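Local structure of 6-carboxyhexanoate--coa ligase (Bacillus subtilis, 5FLG) at residues Ile73-Val81 against Leu176-Arg184; Val145-Asn156 against Leu245-Trp254. The protein belongs to the 6-carboxyhexanoate--CoA ligase family and is modelled with phosphoaminophosphonic acid-adenylate ester, pimelic acid and magnesium ions. All coordinates share one frame; numbering follows the deposited sequence.

Contact 1 (Ile73-Val81 against Leu176-Arg184); sequences IKTIQPLPV and LALASKVSR. With ANP (phosphoaminophosphonic acid-adenylate ester), chain D.
A chi1 of -61° swings the hydroxyl of Ser180 to the side opposite its carbonyl carbon, where it meets Leu79, whose own CG is likewise set opposite the carbonyl carbon so that its two methyls lie on the helix. The hydroxyl is used twice. As donor, Ser180 OG gives its proton to Leu176 O one turn earlier, at 2.8 Å, coming from the face of that carbonyl opposite to the one taken by Ser180 N. As acceptor, it receives Leu79 N at 3.2 Å in a nearly straight bond, 166° at the hydrogen. The backbone N-H of Leu79, which sits between two prolines, is thereby satisfied by a buried helix side chain, and the rotation of the hydroxyl is fixed.

Leu79 straddles the helix surface: CD1 rests on the backbone at Ala179 O, 3.9 Å away, while CD2 lies by the Ser183 hydroxyl. At the start of the helical segment the branch CD2 of Leu176 touches Val81 CG2 at 3.7 Å and also packs on the Pro78 ring. At the other end Ile76 turns CD1 to the Ser180 carbonyl and CG2 to the Arg184 side chain, 3.5 Å from NE. Lys74 lays its CG over one face of the guanidinium, and Lys74 NZ comes within 4.5 Å of Arg184 NH2, a like-charged pair on the solvent side, where Lys74 is exposed.

The contact packs an edge strand of a parallel sheet, 74-76, and the loop after it on helix 170-184; strand and helical segment cross at 107°, their axes 10.4 Å apart. Leu178 of the same helix lines the ANP pocket, its CD1 3.4 Å from ANP C6. The strand lies beside strand 250-252, Trp160 of helix 154-164 packs against Pro78, Val81 and Leu176, and Tyr212 of strand 211-215 touches Val81, Leu176 and Ala179.

Contact 2 (Val145-Asn156 against Leu245-Trp254); sequences VRVSRMDWPDAN and LEKQPILIEW. With ANP (phosphoaminophosphonic acid-adenylate ester), chain D.
Ile252 and Trp152 make the tight end of this contact: the methyl CG2 of Ile252 stands over the face of the indole, 3.6 Å from the centroid of its five-membered ring. The ring is held by its edge as well, since Trp152 NE1 donates in the ring plane to a lone pair of Asn156 OD1, at 2.9 Å. Asn156 carries its amide across to the other segment because chi1 of 177° extends CG away from the backbone N. There it pairs with the backbone of Trp254: OD1 accepts Trp254 N, and ND2 donates to Trp254 O at 2.9 Å, with that oxygen in the amide plane. Two donors thus share OD1.

Just ahead of Trp152 and Ile252 the chains run as parallel beta strands, Met150 bridging to Ile250 and Asp151 to Leu251, with Ile250 N bound to Arg149 O at 2.9 Å; strand 250-252 is the middle strand of this sheet. Upstream, Val147 recognises the adenine through its backbone, N to ANP N1 at 2.8 Å and O from ANP N6, while Ser148 N is hydrogen-bonded to Leu245 O.

The loose, solvent side is at Pro153, which is exposed and whose CD meets Leu251 CD2 at 4.4 Å. Lys247 is partly exposed too, but its CD lies over one face of the buried Arg149 guanidinium, which is gripped by Lys247 O and by salt bridges to Glu71 and Glu67.

From the N terminus, the chain first lays down 73-81; contact 1 closes a long loop when 176-184 arrives. Within that loop comes 145-156, whose partner 245-254 follows much later, so the two closures cross rather than nest. Strand 250-252 sits between 74-76 and 150-151 in one parallel sheet, and helix 170-184 packs over the face that carries Met150 and Ile250. Lys181, on the helix of contact 1, spans to contact 2: NZ lies 2.6 Å from Gln248 O and 2.8 Å from Ser148 O, probable hydrogen bonds. Both contacts also reach the adenine, Leu178 touching one face and Arg146 lying over the other.

Contact 1 (Ile73-Val81 against Leu176-Arg184)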
loop_
_atom_site.group_PDB
_atom_site.type_symbol
_atom_site.label_atom_id
_atom_site.label_comp_id
_atom_site.label_asym_id
_atom_site.label_seq_id
_atom_site.Cartn_x
_atom_site.Cartn_y
_atom_site.Cartn_z
ATOM N N ILE A 73 -12.590 -9.405 17.297
ATOM C CA ILE A 73 -12.493 -8.024 17.717
ATOM C C ILE A 73 -12.961 -7.900 19.136
ATOM O O ILE A 73 -13.957 -8.455 19.515
ATOM C CB ILE A 73 -13.425 -7.109 16.874
ATOM C CG1 ILE A 73 -13.263 -7.394 15.388
ATOM C CG2 ILE A 73 -13.143 -5.643 17.145
ATOM C CD1 ILE A 73 -11.846 -7.350 14.895
ATOM N N LYS A 74 -12.327 -7.029 19.878
ATOM C CA LYS A 74 -12.733 -6.754 21.223
ATOM C C LYS A 74 -13.129 -5.308 21.249
ATOM O O LYS A 74 -12.361 -4.453 20.785
ATOM C CB LYS A 74 -11.554 -6.963 22.166
ATOM C CG LYS A 74 -11.815 -6.449 23.569
ATOM C CD LYS A 74 -13.049 -7.097 24.174
ATOM C CE LYS A 74 -13.222 -6.654 25.616
ATOM N NZ LYS A 74 -13.866 -7.716 26.446
ATOM N N THR A 75 -14.157 -5.020 22.030
ATOM C CA THR A 75 -14.675 -3.668 22.150
ATOM C C THR A 75 -14.474 -3.211 23.566
ATOM O O THR A 75 -14.930 -3.867 24.456
ATOM C CB THR A 75 -16.182 -3.653 21.780
ATOM O OG1 THR A 75 -16.304 -3.964 20.399
ATOM C CG2 THR A 75 -16.814 -2.338 22.038
ATOM N N ILE A 76 -13.933 -2.010 23.737
ATOM C CA ILE A 76 -13.693 -1.399 25.029
ATOM C C ILE A 76 -14.177 0.028 25.073
ATOM O O ILE A 76 -14.423 0.655 24.031
ATOM C CB ILE A 76 -12.201 -1.379 25.377
ATOM C CG1 ILE A 76 -11.417 -0.628 24.322
ATOM C CG2 ILE A 76 -11.644 -2.791 25.538
ATOM C CD1 ILE A 76 -9.978 -0.373 24.689
ATOM N N GLN A 77 -14.374 0.514 26.289
ATOM C CA GLN A 77 -14.591 1.917 26.576
ATOM C C GLN A 77 -13.343 2.759 26.425
ATOM O O GLN A 77 -12.241 2.256 26.563
ATOM C CB GLN A 77 -15.067 2.103 28.016
ATOM C CG GLN A 77 -16.373 1.411 28.332
ATOM C CD GLN A 77 -17.581 2.221 27.913
ATOM O OE1 GLN A 77 -18.479 1.677 27.307
ATOM N NE2 GLN A 77 -17.625 3.517 28.262
ATOM N N PRO A 78 -13.517 4.018 25.977
ATOM C CA PRO A 78 -12.419 4.950 26.020
ATOM C C PRO A 78 -12.059 5.215 27.465
ATOM O O PRO A 78 -12.898 5.126 28.346
ATOM C CB PRO A 78 -12.984 6.213 25.347
ATOM C CG PRO A 78 -14.447 6.141 25.632
ATOM C CD PRO A 78 -14.796 4.668 25.611
ATOM N N LEU A 79 -10.804 5.549 27.696
ATOM C CA LEU A 79 -10.400 6.116 28.970
ATOM C C LEU A 79 -11.253 7.321 29.293
ATOM O O LEU A 79 -11.558 8.119 28.412
ATOM C CB LEU A 79 -8.926 6.527 28.921
ATOM C CG LEU A 79 -7.912 5.401 28.722
ATOM C CD1 LEU A 79 -6.560 5.993 28.374
ATOM C CD2 LEU A 79 -7.805 4.486 29.939
ATOM N N PRO A 80 -11.516 7.528 30.589
ATOM C CA PRO A 80 -11.923 8.839 31.116
ATOM C C PRO A 80 -10.949 9.963 30.796
ATOM O O PRO A 80 -9.731 9.772 30.844
ATOM C CB PRO A 80 -12.002 8.621 32.617
ATOM C CG PRO A 80 -11.177 7.397 32.893
ATOM C CD PRO A 80 -11.090 6.579 31.638
ATOM N N VAL A 81 -11.487 11.073 30.279
ATOM C CA VAL A 81 -10.684 12.185 29.850
ATOM C C VAL A 81 -10.746 13.348 30.839
ATOM O O VAL A 81 -11.789 13.659 31.383
ATOM C CB VAL A 81 -11.194 12.678 28.495
ATOM C CG1 VAL A 81 -10.535 13.982 28.112
ATOM C CG2 VAL A 81 -10.947 11.607 27.458
ATOM N N LEU A 176 -7.109 9.051 21.318
ATOM C CA LEU A 176 -7.794 8.394 22.426
ATOM C C LEU A 176 -8.021 6.909 22.119
ATOM O O LEU A 176 -7.970 6.052 23.026
ATOM C CB LEU A 176 -9.080 9.136 22.798
ATOM C CG LEU A 176 -9.862 8.672 24.037
ATOM C CD1 LEU A 176 -8.983 8.465 25.282
ATOM C CD2 LEU A 176 -10.966 9.668 24.329
ATOM N N ALA A 177 -8.259 6.575 20.854
ATOM C CA ALA A 177 -8.373 5.163 20.500
ATOM C C ALA A 177 -7.063 4.438 20.761
ATOM O O ALA A 177 -7.057 3.306 21.324
ATOM C CB ALA A 177 -8.776 4.979 19.067
ATOM N N LEU A 178 -5.965 5.054 20.301
ATOM C CA LEU A 178 -4.640 4.501 20.545
ATOM C C LEU A 178 -4.349 4.341 22.028
ATOM O O LEU A 178 -3.896 3.288 22.472
ATOM C CB LEU A 178 -3.569 5.380 19.886
ATOM C CG LEU A 178 -2.153 4.804 19.897
ATOM C CD1 LEU A 178 -1.315 5.414 18.778
ATOM C CD2 LEU A 178 -1.501 5.053 21.251
ATOM N N ALA A 179 -4.512 5.439 22.766
ATOM C CA ALA A 179 -4.195 5.455 24.143
ATOM C C ALA A 179 -5.011 4.448 24.919
ATOM O O ALA A 179 -4.494 3.857 25.851
ATOM C CB ALA A 179 -4.335 6.820 24.752
ATOM N N SER A 180 -6.288 4.307 24.580
ATOM C CA SER A 180 -7.110 3.304 25.231
ATOM C C SER A 180 -6.647 1.866 24.959
ATOM O O SER A 180 -6.597 1.019 25.863
ATOM C CB SER A 180 -8.568 3.491 24.825
ATOM O OG SER A 180 -9.001 4.761 25.232
ATOM N N LYS A 181 -6.339 1.566 23.710
ATOM C CA LYS A 181 -5.792 0.257 23.418
ATOM C C LYS A 181 -4.493 0.022 24.180
ATOM O O LYS A 181 -4.319 -1.019 24.819
ATOM C CB LYS A 181 -5.516 0.073 21.935
ATOM C CG LYS A 181 -4.611 -1.116 21.683
ATOM C CD LYS A 181 -4.666 -1.628 20.260
ATOM C CE LYS A 181 -3.522 -2.586 20.032
ATOM N NZ LYS A 181 -3.575 -3.255 18.715
ATOM N N VAL A 182 -3.605 1.015 24.150
ATOM C CA VAL A 182 -2.304 0.862 24.742
ATOM C C VAL A 182 -2.429 0.697 26.258
ATOM O O VAL A 182 -1.775 -0.151 26.849
ATOM C CB VAL A 182 -1.398 2.038 24.376
ATOM C CG1 VAL A 182 -0.120 2.014 25.195
ATOM C CG2 VAL A 182 -1.053 1.980 22.894
ATOM N N SER A 183 -3.263 1.517 26.883
ATOM C CA SER A 183 -3.356 1.518 28.337
ATOM C C SER A 183 -3.916 0.212 28.906
ATOM O O SER A 183 -3.669 -0.129 30.064
ATOM C CB SER A 183 -4.222 2.658 28.778
ATOM O OG SER A 183 -4.217 2.785 30.179
ATOM N N ARG A 184 -4.792 -0.416 28.131
ATOM C CA ARG A 184 -5.355 -1.715 28.461
ATOM C C ARG A 184 -4.255 -2.783 28.645
ATOM O O ARG A 184 -4.415 -3.749 29.373
ATOM C CB ARG A 184 -6.282 -2.120 27.326
ATOM C CG ARG A 184 -6.989 -3.444 27.526
ATOM C CD ARG A 184 -8.445 -3.343 27.088
ATOM N NE ARG A 184 -9.132 -4.629 27.173
ATOM C CZ ARG A 184 -8.808 -5.674 26.425
ATOM N NH1 ARG A 184 -7.800 -5.576 25.570
ATOM N NH2 ARG A 184 -9.460 -6.815 26.558
HETATM P PG ANP D . -0.515 12.105 11.446
HETATM O O1G ANP D . -0.889 12.130 9.990
HETATM O O2G ANP D . -0.057 13.448 11.944
HETATM O O3G ANP D . -1.521 11.496 12.368
HETATM P PB ANP D . 1.277 10.219 12.881
HETATM O O1B ANP D . 0.072 9.473 13.331
HETATM O O2B ANP D . 2.555 9.569 12.500
HETATM N N3B ANP D . 0.864 11.095 11.449
HETATM P PA ANP D . 0.706 11.877 15.162
HETATM O O1A ANP D . 0.870 13.308 15.394
HETATM O O2A ANP D . -0.639 11.215 15.066
HETATM O O3A ANP D . 1.638 11.381 13.949
HETATM O "O5'" ANP D . 1.527 11.176 16.412
HETATM C "C5'" ANP D . 2.640 11.809 16.977
HETATM C "C4'" ANP D . 3.766 10.788 17.161
HETATM O "O4'" ANP D . 3.273 9.695 17.946
HETATM C "C3'" ANP D . 4.232 10.204 15.837
HETATM O "O3'" ANP D . 5.332 10.930 15.303
HETATM C "C2'" ANP D . 4.688 8.829 16.228
HETATM O "O2'" ANP D . 5.991 8.926 16.806
HETATM C "C1'" ANP D . 3.705 8.486 17.311
HETATM N N9 ANP D . 2.599 7.725 16.718
HETATM C C8 ANP D . 1.568 8.194 15.930
HETATM N N7 ANP D . 0.703 7.190 15.652
HETATM C C5 ANP D . 1.210 6.060 16.233
HETATM C C6 ANP D . 0.851 4.635 16.315
HETATM N N6 ANP D . -0.228 4.141 15.700
HETATM N N1 ANP D . 1.637 3.805 17.036
HETATM C C2 ANP D . 2.745 4.251 17.638
HETATM N N3 ANP D . 3.121 5.540 17.681
HETATM C C4 ANP D . 2.455 6.433 16.911
#

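Contact 2 (Val145-Asn156 against Leu245-Trp254)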
loop_
_atom_site.group_PDB
_atom_site.type_symbol
_atom_site.label_atom_id
_atom_site.label_comp_id
_atom_site.label_asym_id
_atom_site.label_seq_id
_atom_site.Cartn_x
_atom_site.Cartn_y
_atom_site.Cartn_z
ATOM N N VAL A 145 7.601 1.318 17.339
ATOM C CA VAL A 145 6.575 0.307 17.386
ATOM C C VAL A 145 5.294 0.993 16.995
ATOM O O VAL A 145 4.925 2.001 17.588
ATOM C CB VAL A 145 6.434 -0.287 18.810
ATOM C CG1 VAL A 145 5.205 -1.177 18.908
ATOM C CG2 VAL A 145 7.690 -1.072 19.189
ATOM N N ARG A 146 4.599 0.440 16.014
ATOM C CA ARG A 146 3.441 1.122 15.438
ATOM C C ARG A 146 2.172 0.396 15.854
ATOM O O ARG A 146 1.916 -0.696 15.433
ATOM C CB ARG A 146 3.532 1.196 13.924
ATOM C CG ARG A 146 2.501 2.159 13.309
ATOM C CD ARG A 146 2.886 3.645 13.406
ATOM N NE ARG A 146 1.745 4.482 12.992
ATOM C CZ ARG A 146 1.722 5.812 12.874
ATOM N NH1 ARG A 146 2.790 6.547 13.137
ATOM N NH2 ARG A 146 0.561 6.417 12.575
ATOM N N VAL A 147 1.412 1.003 16.741
ATOM C CA VAL A 147 0.169 0.428 17.200
ATOM C C VAL A 147 -0.847 0.453 16.067
ATOM O O VAL A 147 -0.981 1.451 15.354
ATOM C CB VAL A 147 -0.366 1.221 18.398
ATOM C CG1 VAL A 147 -1.664 0.610 18.902
ATOM C CG2 VAL A 147 0.691 1.245 19.508
ATOM N N SER A 148 -1.470 -0.687 15.838
ATOM C CA SER A 148 -2.322 -0.843 14.709
ATOM C C SER A 148 -3.633 -1.550 15.111
ATOM O O SER A 148 -3.752 -2.070 16.220
ATOM C CB SER A 148 -1.558 -1.630 13.667
ATOM O OG SER A 148 -2.251 -1.660 12.449
ATOM N N ARG A 149 -4.595 -1.584 14.191
ATOM C CA ARG A 149 -5.805 -2.388 14.334
ATOM C C ARG A 149 -6.636 -1.915 15.484
ATOM O O ARG A 149 -7.140 -2.725 16.285
ATOM C CB ARG A 149 -5.456 -3.847 14.539
ATOM C CG ARG A 149 -4.863 -4.453 13.296
ATOM C CD ARG A 149 -4.482 -5.886 13.538
ATOM N NE ARG A 149 -4.003 -6.490 12.300
ATOM C CZ ARG A 149 -4.081 -7.785 12.042
ATOM N NH1 ARG A 149 -4.530 -8.628 12.980
ATOM N NH2 ARG A 149 -3.695 -8.229 10.858
ATOM N N MET A 150 -6.717 -0.595 15.624
ATOM C CA MET A 150 -7.667 0.003 16.544
ATOM C C MET A 150 -8.440 1.093 15.814
ATOM O O MET A 150 -7.939 1.665 14.846
ATOM C CB MET A 150 -6.981 0.570 17.756
ATOM C CG MET A 150 -6.164 1.839 17.505
ATOM S SD MET A 150 -4.587 1.490 16.728
ATOM C CE MET A 150 -3.725 3.036 16.923
ATOM N N ASP A 151 -9.656 1.370 16.258
ATOM C CA ASP A 151 -10.484 2.427 15.621
ATOM C C ASP A 151 -11.686 2.678 16.501
ATOM O O ASP A 151 -11.887 1.974 17.511
ATOM C CB ASP A 151 -10.957 1.944 14.261
ATOM C CG ASP A 151 -11.241 3.097 13.256
ATOM O OD1 ASP A 151 -11.464 4.246 13.684
ATOM O OD2 ASP A 151 -11.144 2.838 12.041
ATOM N N TRP A 152 -12.487 3.676 16.117
ATOM C CA TRP A 152 -13.572 4.167 16.922
ATOM C C TRP A 152 -14.606 4.682 15.928
ATOM O O TRP A 152 -14.379 5.704 15.325
ATOM C CB TRP A 152 -13.069 5.335 17.759
ATOM C CG TRP A 152 -13.999 5.751 18.832
ATOM C CD1 TRP A 152 -15.338 5.533 18.873
ATOM C CD2 TRP A 152 -13.709 6.631 19.910
ATOM N NE1 TRP A 152 -15.882 6.149 19.956
ATOM C CE2 TRP A 152 -14.899 6.840 20.608
ATOM C CE3 TRP A 152 -12.566 7.296 20.330
ATOM C CZ2 TRP A 152 -14.938 7.515 21.818
ATOM C CZ3 TRP A 152 -12.633 8.067 21.440
ATOM C CH2 TRP A 152 -13.808 8.180 22.185
ATOM N N PRO A 153 -15.651 3.896 15.665
ATOM C CA PRO A 153 -16.732 4.321 14.781
ATOM C C PRO A 153 -17.178 5.757 15.029
ATOM O O PRO A 153 -17.527 6.158 16.176
ATOM C CB PRO A 153 -17.849 3.323 15.083
ATOM C CG PRO A 153 -17.115 2.081 15.568
ATOM C CD PRO A 153 -15.926 2.593 16.321
ATOM N N ASP A 154 -17.070 6.560 13.972
ATOM C CA ASP A 154 -17.330 7.969 14.104
ATOM C C ASP A 154 -18.593 8.339 14.892
ATOM O O ASP A 154 -18.622 9.315 15.634
ATOM C CB ASP A 154 -17.401 8.604 12.715
ATOM C CG ASP A 154 -17.171 10.074 12.775
ATOM O OD1 ASP A 154 -16.057 10.455 13.232
ATOM O OD2 ASP A 154 -18.170 10.826 12.661
ATOM N N ALA A 155 -19.672 7.651 14.633
ATOM C CA ALA A 155 -20.968 8.067 15.191
ATOM C C ALA A 155 -20.937 7.980 16.715
ATOM O O ALA A 155 -21.355 8.898 17.441
ATOM C CB ALA A 155 -22.072 7.183 14.615
ATOM N N ASN A 156 -20.258 6.950 17.209
ATOM C CA ASN A 156 -20.142 6.775 18.657
ATOM C C ASN A 156 -19.150 7.792 19.214
ATOM O O ASN A 156 -19.433 8.483 20.172
ATOM C CB ASN A 156 -19.752 5.325 18.937
ATOM C CG ASN A 156 -19.538 5.045 20.420
ATOM O OD1 ASN A 156 -18.499 5.382 20.937
ATOM N ND2 ASN A 156 -20.615 4.779 21.120
ATOM N N LEU A 245 0.598 -5.062 20.567
ATOM C CA LEU A 245 0.326 -3.694 20.144
ATOM C C LEU A 245 0.079 -3.586 18.641
ATOM O O LEU A 245 -0.723 -2.771 18.183
ATOM C CB LEU A 245 1.470 -2.766 20.557
ATOM C CG LEU A 245 1.631 -2.624 22.067
ATOM C CD1 LEU A 245 2.947 -1.960 22.388
ATOM C CD2 LEU A 245 0.486 -1.835 22.673
ATOM N N GLU A 246 0.780 -4.399 17.866
ATOM C CA GLU A 246 0.629 -4.356 16.425
ATOM C C GLU A 246 -0.568 -5.142 15.904
ATOM O O GLU A 246 -1.173 -4.730 14.909
ATOM C CB GLU A 246 1.930 -4.778 15.734
ATOM C CG GLU A 246 3.082 -3.825 16.061
ATOM C CD GLU A 246 4.383 -4.128 15.326
ATOM O OE1 GLU A 246 4.621 -5.299 14.967
ATOM O OE2 GLU A 246 5.204 -3.187 15.165
ATOM N N LYS A 247 -1.004 -6.180 16.624
ATOM C CA LYS A 247 -1.926 -7.159 16.031
ATOM C C LYS A 247 -3.301 -7.345 16.695
ATOM O O LYS A 247 -4.218 -7.917 16.091
ATOM C CB LYS A 247 -1.240 -8.507 15.913
ATOM C CG LYS A 247 -0.030 -8.469 14.993
ATOM C CD LYS A 247 -0.440 -8.112 13.570
ATOM C CE LYS A 247 0.263 -8.984 12.543
ATOM N NZ LYS A 247 1.628 -8.467 12.271
ATOM N N GLN A 248 -3.465 -6.857 17.914
ATOM C CA GLN A 248 -4.691 -7.118 18.659
ATOM C C GLN A 248 -5.790 -6.104 18.283
ATOM O O GLN A 248 -5.583 -4.910 18.383
ATOM C CB GLN A 248 -4.394 -7.055 20.140
ATOM C CG GLN A 248 -5.539 -7.474 21.041
ATOM C CD GLN A 248 -5.530 -6.690 22.348
ATOM O OE1 GLN A 248 -5.111 -5.525 22.382
ATOM N NE2 GLN A 248 -5.975 -7.326 23.431
ATOM N N PRO A 249 -6.917 -6.588 17.753
ATOM C CA PRO A 249 -7.864 -5.633 17.193
ATOM C C PRO A 249 -8.827 -5.090 18.234
ATOM O O PRO A 249 -9.378 -5.834 19.036
ATOM C CB PRO A 249 -8.599 -6.430 16.111
ATOM C CG PRO A 249 -8.388 -7.863 16.442
ATOM C CD PRO A 249 -7.167 -7.971 17.307
ATOM N N ILE A 250 -8.980 -3.775 18.245
ATOM C CA ILE A 250 -9.725 -3.082 19.251
ATOM C C ILE A 250 -10.677 -2.100 18.562
ATOM O O ILE A 250 -10.271 -1.349 17.679
ATOM C CB ILE A 250 -8.780 -2.311 20.158
ATOM C CG1 ILE A 250 -7.920 -3.294 20.987
ATOM C CG2 ILE A 250 -9.563 -1.433 21.101
ATOM C CD1 ILE A 250 -8.633 -3.821 22.208
ATOM N N LEU A 251 -11.938 -2.134 18.955
ATOM C CA LEU A 251 -12.864 -1.046 18.642
ATOM C C LEU A 251 -13.256 -0.326 19.909
ATOM O O LEU A 251 -13.478 -0.957 20.942
ATOM C CB LEU A 251 -14.121 -1.575 17.974
ATOM C CG LEU A 251 -13.953 -2.064 16.550
ATOM C CD1 LEU A 251 -15.261 -2.675 16.046
ATOM C CD2 LEU A 251 -13.490 -0.953 15.620
ATOM N N ILE A 252 -13.305 0.998 19.847
ATOM C CA ILE A 252 -13.768 1.779 20.965
ATOM C C ILE A 252 -15.297 1.968 20.848
ATOM O O ILE A 252 -15.815 2.358 19.807
ATOM C CB ILE A 252 -13.094 3.140 20.999
ATOM C CG1 ILE A 252 -11.584 2.986 20.961
ATOM C CG2 ILE A 252 -13.558 3.914 22.207
ATOM C CD1 ILE A 252 -11.017 2.256 22.164
ATOM N N GLU A 253 -16.020 1.703 21.920
ATOM C CA GLU A 253 -17.429 2.033 21.968
ATOM C C GLU A 253 -17.716 2.598 23.322
ATOM O O GLU A 253 -17.579 1.910 24.339
ATOM C CB GLU A 253 -18.310 0.816 21.723
ATOM C CG GLU A 253 -19.764 1.208 21.502
ATOM C CD GLU A 253 -20.748 0.075 21.726
ATOM O OE1 GLU A 253 -20.467 -1.068 21.292
ATOM O OE2 GLU A 253 -21.836 0.359 22.288
ATOM N N TRP A 254 -18.052 3.880 23.347
ATOM C CA TRP A 254 -18.435 4.500 24.592
ATOM C C TRP A 254 -19.912 4.244 24.876
ATOM O O TRP A 254 -20.732 4.337 23.983
ATOM C CB TRP A 254 -18.172 5.960 24.512
ATOM C CG TRP A 254 -18.804 6.729 25.597
ATOM C CD1 TRP A 254 -18.373 6.828 26.873
ATOM C CD2 TRP A 254 -19.961 7.560 25.491
ATOM N NE1 TRP A 254 -19.196 7.662 27.581
ATOM C CE2 TRP A 254 -20.168 8.143 26.747
ATOM C CE3 TRP A 254 -20.813 7.906 24.438
ATOM C CZ2 TRP A 254 -21.175 9.072 26.983
ATOM C CZ3 TRP A 254 -21.833 8.806 24.683
ATOM C CH2 TRP A 254 -22.018 9.355 25.956
HETATM P PG ANP D . -0.515 12.105 11.446
HETATM O O1G ANP D . -0.889 12.130 9.990
HETATM O O2G ANP D . -0.057 13.448 11.944
HETATM O O3G ANP D . -1.521 11.496 12.368
HETATM P PB ANP D . 1.277 10.219 12.881
HETATM O O1B ANP D . 0.072 9.473 13.331
HETATM O O2B ANP D . 2.555 9.569 12.500
HETATM N N3B ANP D . 0.864 11.095 11.449
HETATM P PA ANP D . 0.706 11.877 15.162
HETATM O O1A ANP D . 0.870 13.308 15.394
HETATM O O2A ANP D . -0.639 11.215 15.066
HETATM O O3A ANP D . 1.638 11.381 13.949
HETATM O "O5'" ANP D . 1.527 11.176 16.412
HETATM C "C5'" ANP D . 2.640 11.809 16.977
HETATM C "C4'" ANP D . 3.766 10.788 17.161
HETATM O "O4'" ANP D . 3.273 9.695 17.946
HETATM C "C3'" ANP D . 4.232 10.204 15.837
HETATM O "O3'" ANP D . 5.332 10.930 15.303
HETATM C "C2'" ANP D . 4.688 8.829 16.228
HETATM O "O2'" ANP D . 5.991 8.926 16.806
HETATM C "C1'" ANP D . 3.705 8.486 17.311
HETATM N N9 ANP D . 2.599 7.725 16.718
HETATM C C8 ANP D . 1.568 8.194 15.930
HETATM N N7 ANP D . 0.703 7.190 15.652
HETATM C C5 ANP D . 1.210 6.060 16.233
HETATM C C6 ANP D . 0.851 4.635 16.315
HETATM N N6 ANP D . -0.228 4.141 15.700
HETATM N N1 ANP D . 1.637 3.805 17.036
HETATM C C2 ANP D . 2.745 4.251 17.638
HETATM N N3 ANP D . 3.121 5.540 17.681
HETATM C C4 ANP D . 2.455 6.433 16.911
#